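Local structure of NikO protein (Streptomyces tendae, 4FQD) at residues L112-A126 with T158-L170. The protein transfers an enolpyruvyl group in a step essential to the biosynthesis of the antibiotic nikkomycin. The protein carries 4 engineered substitutions. Residues are numbered along the deposited sequence; the frame is centred on the assembly and turned at random.
Sequences LPALVSRNGVARLSA and TADGSVDLTAQRL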
ATOM      1  N   LEU A 112      -9.019  32.924  -6.216  1.00 14.66           N
ATOM      2  CA  LEU A 112     -10.081  33.337  -5.297  1.00 19.76           C
ATOM      3  C   LEU A 112      -9.614  34.100  -4.046  1.00 21.76           C
ATOM      4  O   LEU A 112     -10.250  35.084  -3.662  1.00 19.46           O
ATOM      5  CB  LEU A 112     -10.959  32.143  -4.904  1.00 15.12           C
ATOM      6  CG  LEU A 112     -11.796  31.525  -6.024  1.00 19.92           C
ATOM      7  CD1 LEU A 112     -12.623  30.363  -5.497  1.00 19.13           C
ATOM      8  CD2 LEU A 112     -12.688  32.577  -6.663  1.00 17.69           C
ATOM      9  N   PRO A 113      -8.522  33.647  -3.394  1.00 16.85           N
ATOM     10  CA  PRO A 113      -8.040  34.428  -2.248  1.00 17.34           C
ATOM     11  C   PRO A 113      -7.635  35.848  -2.633  1.00 19.00           C
ATOM     12  O   PRO A 113      -7.841  36.774  -1.852  1.00 21.04           O
ATOM     13  CB  PRO A 113      -6.810  33.642  -1.789  1.00 18.75           C
ATOM     14  CG  PRO A 113      -7.091  32.248  -2.198  1.00 18.21           C
ATOM     15  CD  PRO A 113      -7.806  32.362  -3.509  1.00 17.20           C
ATOM     16  N   ALA A 114      -7.068  36.012  -3.824  1.00 18.35           N
ATOM     17  CA  ALA A 114      -6.675  37.332  -4.306  1.00 21.78           C
ATOM     18  C   ALA A 114      -7.896  38.195  -4.602  1.00 19.56           C
ATOM     19  O   ALA A 114      -7.926  39.379  -4.267  1.00 18.19           O
ATOM     20  CB  ALA A 114      -5.804  37.205  -5.544  1.00 17.26           C
ATOM     21  N   LEU A 115      -8.900  37.593  -5.231  1.00 18.05           N
ATOM     22  CA  LEU A 115     -10.117  38.303  -5.610  1.00 18.60           C
ATOM     23  C   LEU A 115     -10.917  38.757  -4.392  1.00 18.99           C
ATOM     24  O   LEU A 115     -11.327  39.914  -4.305  1.00 17.47           O
ATOM     25  CB  LEU A 115     -10.992  37.420  -6.503  1.00 18.94           C
ATOM     26  CG  LEU A 115     -10.408  37.000  -7.854  1.00 25.90           C
ATOM     27  CD1 LEU A 115     -11.313  35.987  -8.538  1.00 20.94           C
ATOM     28  CD2 LEU A 115     -10.190  38.214  -8.743  1.00 26.96           C
ATOM     29  N   VAL A 116     -11.132  37.842  -3.454  1.00 18.61           N
ATOM     30  CA  VAL A 116     -11.969  38.125  -2.293  1.00 21.77           C
ATOM     31  C   VAL A 116     -11.298  39.111  -1.336  1.00 20.65           C
ATOM     32  O   VAL A 116     -11.968  39.792  -0.562  1.00 24.06           O
ATOM     33  CB  VAL A 116     -12.358  36.826  -1.542  1.00 18.60           C
ATOM     34  CG1 VAL A 116     -11.229  36.366  -0.635  1.00 19.49           C
ATOM     35  CG2 VAL A 116     -13.630  37.033  -0.740  1.00 28.01           C
ATOM     36  N   SER A 117      -9.974  39.197  -1.404  1.00 15.74           N
ATOM     37  CA  SER A 117      -9.223  40.062  -0.505  1.00 16.06           C
ATOM     38  C   SER A 117      -9.030  41.449  -1.104  1.00 20.65           C
ATOM     39  O   SER A 117      -8.813  42.422  -0.382  1.00 24.57           O
ATOM     40  CB  SER A 117      -7.864  39.441  -0.181  1.00 24.51           C
ATOM     41  OG  SER A 117      -7.082  40.314   0.610  1.00 30.08           O
ATOM     42  N   ARG A 118      -9.115  41.532  -2.426  1.00 19.83           N
ATOM     43  CA  ARG A 118      -8.884  42.788  -3.126  1.00 23.05           C
ATOM     44  C   ARG A 118     -10.187  43.535  -3.393  1.00 26.03           C
ATOM     45  O   ARG A 118     -10.227  44.765  -3.347  1.00 32.92           O
ATOM     46  CB  ARG A 118      -8.157  42.532  -4.447  1.00 24.47           C
ATOM     47  CG  ARG A 118      -7.294  43.687  -4.908  1.00 39.27           C
ATOM     48  CD  ARG A 118      -6.612  43.380  -6.229  1.00 35.04           C
ATOM     49  NE  ARG A 118      -5.356  44.110  -6.360  1.00 38.00           N
ATOM     50  CZ  ARG A 118      -4.155  43.548  -6.272  1.00 28.28           C
ATOM     51  NH1 ARG A 118      -3.062  44.287  -6.398  1.00 23.87           N
ATOM     52  NH2 ARG A 118      -4.047  42.243  -6.070  1.00 25.44           N
ATOM     53  N   ASN A 119     -11.250  42.788  -3.671  1.00 16.62           N
ATOM     54  CA  ASN A 119     -12.526  43.390  -4.038  1.00 19.44           C
ATOM     55  C   ASN A 119     -13.620  43.151  -3.005  1.00 24.04           C
ATOM     56  O   ASN A 119     -14.658  43.811  -3.024  1.00 28.20           O
ATOM     57  CB  ASN A 119     -12.977  42.876  -5.407  1.00 25.51           C
ATOM     58  CG  ASN A 119     -11.917  43.059  -6.476  1.00 29.07           C
ATOM     59  OD1 ASN A 119     -11.057  43.932  -6.371  1.00 30.57           O
ATOM     60  ND2 ASN A 119     -11.976  42.235  -7.514  1.00 26.94           N
ATOM     61  N   GLY A 120     -13.389  42.200  -2.106  1.00 21.17           N
ATOM     62  CA  GLY A 120     -14.376  41.855  -1.100  1.00 20.21           C
ATOM     63  C   GLY A 120     -15.403  40.873  -1.630  1.00 25.56           C
ATOM     64  O   GLY A 120     -16.124  40.235  -0.862  1.00 29.64           O
ATOM     65  N   VAL A 121     -15.466  40.753  -2.952  1.00 26.62           N
ATOM     66  CA  VAL A 121     -16.399  39.844  -3.603  1.00 21.21           C
ATOM     67  C   VAL A 121     -15.709  39.034  -4.693  1.00 24.16           C
ATOM     68  O   VAL A 121     -14.707  39.467  -5.264  1.00 25.43           O
ATOM     69  CB  VAL A 121     -17.597  40.597  -4.217  1.00 22.43           C
ATOM     70  CG1 VAL A 121     -18.583  41.007  -3.135  1.00 21.55           C
ATOM     71  CG2 VAL A 121     -17.118  41.807  -5.001  1.00 18.88           C
ATOM     72  N   ALA A 122     -16.255  37.855  -4.975  1.00 24.91           N
ATOM     73  CA  ALA A 122     -15.727  36.981  -6.014  1.00 22.87           C
ATOM     74  C   ALA A 122     -16.779  35.960  -6.427  1.00 34.61           C
ATOM     75  O   ALA A 122     -17.458  35.380  -5.579  1.00 34.63           O
ATOM     76  CB  ALA A 122     -14.467  36.280  -5.531  1.00 24.56           C
ATOM     77  N   ARG A 123     -16.915  35.744  -7.730  1.00 31.05           N
ATOM     78  CA  ARG A 123     -17.876  34.776  -8.240  1.00 42.27           C
ATOM     79  C   ARG A 123     -17.174  33.508  -8.706  1.00 41.58           C
ATOM     80  O   ARG A 123     -16.227  33.563  -9.489  1.00 37.52           O
ATOM     81  CB  ARG A 123     -18.696  35.375  -9.384  1.00 38.74           C
ATOM     82  CG  ARG A 123     -19.850  34.495  -9.841  1.00 42.59           C
ATOM     83  CD  ARG A 123     -20.689  35.185 -10.903  1.00 51.15           C
ATOM     84  NE  ARG A 123     -21.964  34.507 -11.115  1.00 46.64           N
ATOM     85  CZ  ARG A 123     -23.101  34.846 -10.515  1.00 51.98           C
ATOM     86  NH1 ARG A 123     -23.130  35.863  -9.664  1.00 52.62           N
ATOM     87  NH2 ARG A 123     -24.212  34.169 -10.769  1.00 57.49           N
ATOM     88  N   LEU A 124     -17.643  32.365  -8.216  1.00 45.62           N
ATOM     89  CA  LEU A 124     -17.075  31.083  -8.606  1.00 48.11           C
ATOM     90  C   LEU A 124     -17.965  30.395  -9.636  1.00 53.83           C
ATOM     91  O   LEU A 124     -18.896  29.671  -9.284  1.00 47.09           O
ATOM     92  CB  LEU A 124     -16.879  30.186  -7.382  1.00 44.94           C
ATOM     93  CG  LEU A 124     -16.150  28.869  -7.639  1.00 52.19           C
ATOM     94  CD1 LEU A 124     -14.872  29.127  -8.417  1.00 47.91           C
ATOM     95  CD2 LEU A 124     -15.850  28.161  -6.328  1.00 50.70           C
ATOM     96  N   SER A 125     -17.669  30.633 -10.911  1.00 55.78           N
ATOM     97  CA  SER A 125     -18.472  30.100 -12.007  1.00 60.32           C
ATOM     98  C   SER A 125     -18.418  28.578 -12.073  1.00 64.83           C
ATOM     99  O   SER A 125     -17.441  27.962 -11.647  1.00 57.67           O
ATOM    100  CB  SER A 125     -18.014  30.697 -13.338  1.00 60.69           C
ATOM    101  OG  SER A 125     -18.116  32.111 -13.324  1.00 66.13           O
ATOM    102  N   ALA A 126     -19.475  27.980 -12.612  1.00 69.30           N
ATOM    103  CA  ALA A 126     -19.560  26.529 -12.737  1.00 71.77           C
ATOM    104  C   ALA A 126     -19.526  26.096 -14.200  1.00 74.68           C
ATOM    105  O   ALA A 126     -18.509  26.237 -14.877  1.00 64.23           O
ATOM    106  CB  ALA A 126     -20.821  26.013 -12.061  1.00 62.77           C
ATOM    107  N   THR A 158     -25.740  30.094  -6.739  1.00 50.69           N
ATOM    108  CA  THR A 158     -26.453  30.501  -7.941  1.00 46.50           C
ATOM    109  C   THR A 158     -27.014  29.248  -8.605  1.00 55.50           C
ATOM    110  O   THR A 158     -26.386  28.188  -8.557  1.00 61.51           O
ATOM    111  CB  THR A 158     -25.513  31.254  -8.909  1.00 46.16           C
ATOM    112  OG1 THR A 158     -25.091  32.484  -8.306  1.00 51.05           O
ATOM    113  CG2 THR A 158     -26.203  31.561 -10.226  1.00 54.22           C
ATOM    114  N   ALA A 159     -28.198  29.374  -9.203  1.00 53.51           N
ATOM    115  CA  ALA A 159     -28.918  28.253  -9.809  1.00 60.09           C
ATOM    116  C   ALA A 159     -28.053  27.286 -10.619  1.00 58.74           C
ATOM    117  O   ALA A 159     -28.166  26.072 -10.464  1.00 56.44           O
ATOM    118  CB  ALA A 159     -30.072  28.770 -10.664  1.00 49.77           C
ATOM    119  N   ASP A 160     -27.180  27.820 -11.466  1.00 56.23           N
ATOM    120  CA  ASP A 160     -26.356  26.976 -12.329  1.00 62.74           C
ATOM    121  C   ASP A 160     -25.198  26.315 -11.583  1.00 69.34           C
ATOM    122  O   ASP A 160     -24.399  25.593 -12.180  1.00 70.44           O
ATOM    123  CB  ASP A 160     -25.825  27.771 -13.523  1.00 65.17           C
ATOM    124  CG  ASP A 160     -24.816  28.823 -13.119  1.00 73.57           C
ATOM    125  OD1 ASP A 160     -24.929  29.348 -11.995  1.00 76.12           O
ATOM    126  OD2 ASP A 160     -23.907  29.120 -13.921  1.00 61.77           O
ATOM    127  N   GLY A 161     -25.108  26.566 -10.282  1.00 70.91           N
ATOM    128  CA  GLY A 161     -24.073  25.964  -9.462  1.00 71.99           C
ATOM    129  C   GLY A 161     -22.949  26.924  -9.130  1.00 66.79           C
ATOM    130  O   GLY A 161     -21.992  26.560  -8.446  1.00 62.16           O
ATOM    131  N   SER A 162     -23.061  28.156  -9.617  1.00 59.34           N
ATOM    132  CA  SER A 162     -22.060  29.178  -9.341  1.00 56.10           C
ATOM    133  C   SER A 162     -22.162  29.663  -7.900  1.00 56.00           C
ATOM    134  O   SER A 162     -23.231  29.613  -7.293  1.00 55.51           O
ATOM    135  CB  SER A 162     -22.210  30.355 -10.305  1.00 54.97           C
ATOM    136  OG  SER A 162     -22.025  29.940 -11.647  1.00 49.54           O
ATOM    137  N   VAL A 163     -21.042  30.128  -7.355  1.00 45.97           N
ATOM    138  CA  VAL A 163     -21.006  30.598  -5.976  1.00 45.78           C
ATOM    139  C   VAL A 163     -20.480  32.028  -5.894  1.00 36.39           C
ATOM    140  O   VAL A 163     -19.473  32.365  -6.513  1.00 32.66           O
ATOM    141  CB  VAL A 163     -20.125  29.691  -5.092  1.00 48.48           C
ATOM    142  CG1 VAL A 163     -20.277  30.072  -3.627  1.00 40.02           C
ATOM    143  CG2 VAL A 163     -20.484  28.228  -5.300  1.00 53.38           C
ATOM    144  N   ASP A 164     -21.175  32.864  -5.129  1.00 40.21           N
ATOM    145  CA  ASP A 164     -20.741  34.235  -4.896  1.00 34.73           C
ATOM    146  C   ASP A 164     -20.062  34.352  -3.538  1.00 33.82           C
ATOM    147  O   ASP A 164     -20.666  34.053  -2.507  1.00 31.10           O
ATOM    148  CB  ASP A 164     -21.930  35.195  -4.971  1.00 41.99           C
ATOM    149  CG  ASP A 164     -22.476  35.338  -6.378  1.00 50.16           C
ATOM    150  OD1 ASP A 164     -21.672  35.308  -7.332  1.00 49.61           O
ATOM    151  OD2 ASP A 164     -23.708  35.481  -6.530  1.00 50.70           O
ATOM    152  N   LEU A 165     -18.806  34.786  -3.538  1.00 27.56           N
ATOM    153  CA  LEU A 165     -18.057  34.933  -2.295  1.00 22.75           C
ATOM    154  C   LEU A 165     -18.102  36.374  -1.796  1.00 27.89           C
ATOM    155  O   LEU A 165     -18.002  37.315  -2.581  1.00 22.87           O
ATOM    156  CB  LEU A 165     -16.604  34.485  -2.478  1.00 28.04           C
ATOM    157  CG  LEU A 165     -16.353  33.091  -3.060  1.00 28.83           C
ATOM    158  CD1 LEU A 165     -14.905  32.681  -2.851  1.00 30.23           C
ATOM    159  CD2 LEU A 165     -17.293  32.058  -2.462  1.00 35.01           C
ATOM    160  N   THR A 166     -18.262  36.538  -0.486  1.00 29.61           N
ATOM    161  CA  THR A 166     -18.276  37.860   0.131  1.00 27.75           C
ATOM    162  C   THR A 166     -17.461  37.872   1.420  1.00 29.67           C
ATOM    163  O   THR A 166     -17.469  36.902   2.179  1.00 33.97           O
ATOM    164  CB  THR A 166     -19.711  38.333   0.442  1.00 26.91           C
ATOM    165  OG1 THR A 166     -20.444  37.270   1.066  1.00 37.93           O
ATOM    166  CG2 THR A 166     -20.427  38.748  -0.831  1.00 28.66           C
ATOM    167  N   ALA A 167     -16.759  38.974   1.662  1.00 25.84           N
ATOM    168  CA  ALA A 167     -15.941  39.113   2.860  1.00 28.81           C
ATOM    169  C   ALA A 167     -15.654  40.577   3.177  1.00 30.39           C
ATOM    170  O   ALA A 167     -14.809  41.205   2.539  1.00 30.47           O
ATOM    171  CB  ALA A 167     -14.639  38.342   2.704  1.00 29.73           C
ATOM    172  N   GLN A 168     -16.361  41.116   4.166  1.00 35.83           N
ATOM    173  CA  GLN A 168     -16.124  42.484   4.611  1.00 44.76           C
ATOM    174  C   GLN A 168     -14.772  42.605   5.300  1.00 41.80           C
ATOM    175  O   GLN A 168     -14.050  43.585   5.110  1.00 43.60           O
ATOM    176  CB  GLN A 168     -17.237  42.951   5.552  1.00 42.49           C
ATOM    177  CG  GLN A 168     -18.332  43.736   4.859  1.00 50.55           C
ATOM    178  CD  GLN A 168     -17.795  44.951   4.127  1.00 54.96           C
ATOM    179  OE1 GLN A 168     -17.668  44.945   2.903  1.00 58.14           O
ATOM    180  NE2 GLN A 168     -17.475  46.000   4.877  1.00 44.31           N
ATOM    181  N   ARG A 169     -14.437  41.603   6.105  1.00 33.82           N
ATOM    182  CA  ARG A 169     -13.142  41.559   6.773  1.00 37.12           C
ATOM    183  C   ARG A 169     -12.672  40.120   6.949  1.00 31.70           C
ATOM    184  O   ARG A 169     -13.459  39.230   7.272  1.00 31.32           O
ATOM    185  CB  ARG A 169     -13.202  42.267   8.128  1.00 38.40           C
ATOM    186  CG  ARG A 169     -14.157  41.627   9.121  1.00 49.78           C
ATOM    187  CD  ARG A 169     -13.915  42.128  10.532  1.00 56.03           C
ATOM    188  NE  ARG A 169     -14.722  41.400  11.507  1.00 58.44           N
ATOM    189  CZ  ARG A 169     -14.260  40.933  12.661  1.00 60.94           C
ATOM    190  NH1 ARG A 169     -12.990  41.119  12.995  1.00 62.73           N
ATOM    191  NH2 ARG A 169     -15.069  40.281  13.486  1.00 62.48           N
ATOM    192  N   LEU A 170     -11.383  39.897   6.726  1.00 26.49           N
ATOM    193  CA  LEU A 170     -10.801  38.574   6.892  1.00 24.42           C
ATOM    194  C   LEU A 170     -10.183  38.441   8.278  1.00 23.23           C
ATOM    195  O   LEU A 170      -9.559  39.375   8.782  1.00 27.99           O
ATOM    196  CB  LEU A 170      -9.750  38.314   5.813  1.00 19.80           C
ATOM    197  CG  LEU A 170     -10.255  38.357   4.370  1.00 14.37           C
ATOM    198  CD1 LEU A 170      -9.107  38.176   3.392  1.00 12.36           C
ATOM    199  CD2 LEU A 170     -11.324  37.299   4.148  1.00 17.57           C
TER
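Ser162 OG is gripped from two sides: it donates to Asp160 OD1 at 3.0 Å, and across the contact Ala126 N reaches it weakly at 3.4 Å. Ser162 N also donates to Asp160 OD1, from the same face of the carboxylate as OG, making an Asx turn. An alanine at Ser162 would lack the hydroxyl, and would probably leave Asp160 OD1 with the backbone N of the Asx turn alone and Ala126 N without its weak acceptor. Here a type I turn with a G1 bulge, Thr158 to Ser162, returns the chain from strand 154-157. Arg123 and Asp164 form a non-hydrogen-bonded pair of the antiparallel strands, and their side chains run side by side. A salt bridge joins Arg123 NH1 to Asp164 OD1 at 2.8 Å, with guanidinium and carboxylate planes 56° apart. With CG of Arg123 anti to its backbone N (chi1 -172°) and the chain extended as far as NE, its methylenes pass along the carboxylate and NH2 comes within 3.1 Å of Thr158 OG1, at an angle too poor for a hydrogen bond. Farther along this face Val121 CG1 touches Thr166 CG2 at 3.7 Å. In the backbone Ala122 and Leu165 bond reciprocally, as do Leu124 and Val163, and Ala167 N bonds to Gly120 O. Gly120, just past helix 112-118, has a positive phi and leads the chain into strand 121-124. On the opposite face Leu165 CB lies 4.1 Å from Ala122 CB, and the Leu165 and Leu112 side chains cross at about a right angle, CD1 to CD1 at 4.2 Å; Val116 CG2 packs on Ala167 CB at 3.8 Å. This three-stranded sheet, 163-166 in its middle, thus rests on helix 112-118 and, through Leu124 and Leu165, on helix 142-149, in keeping with the inverse alpha/beta barrel of the EPSP synthase family.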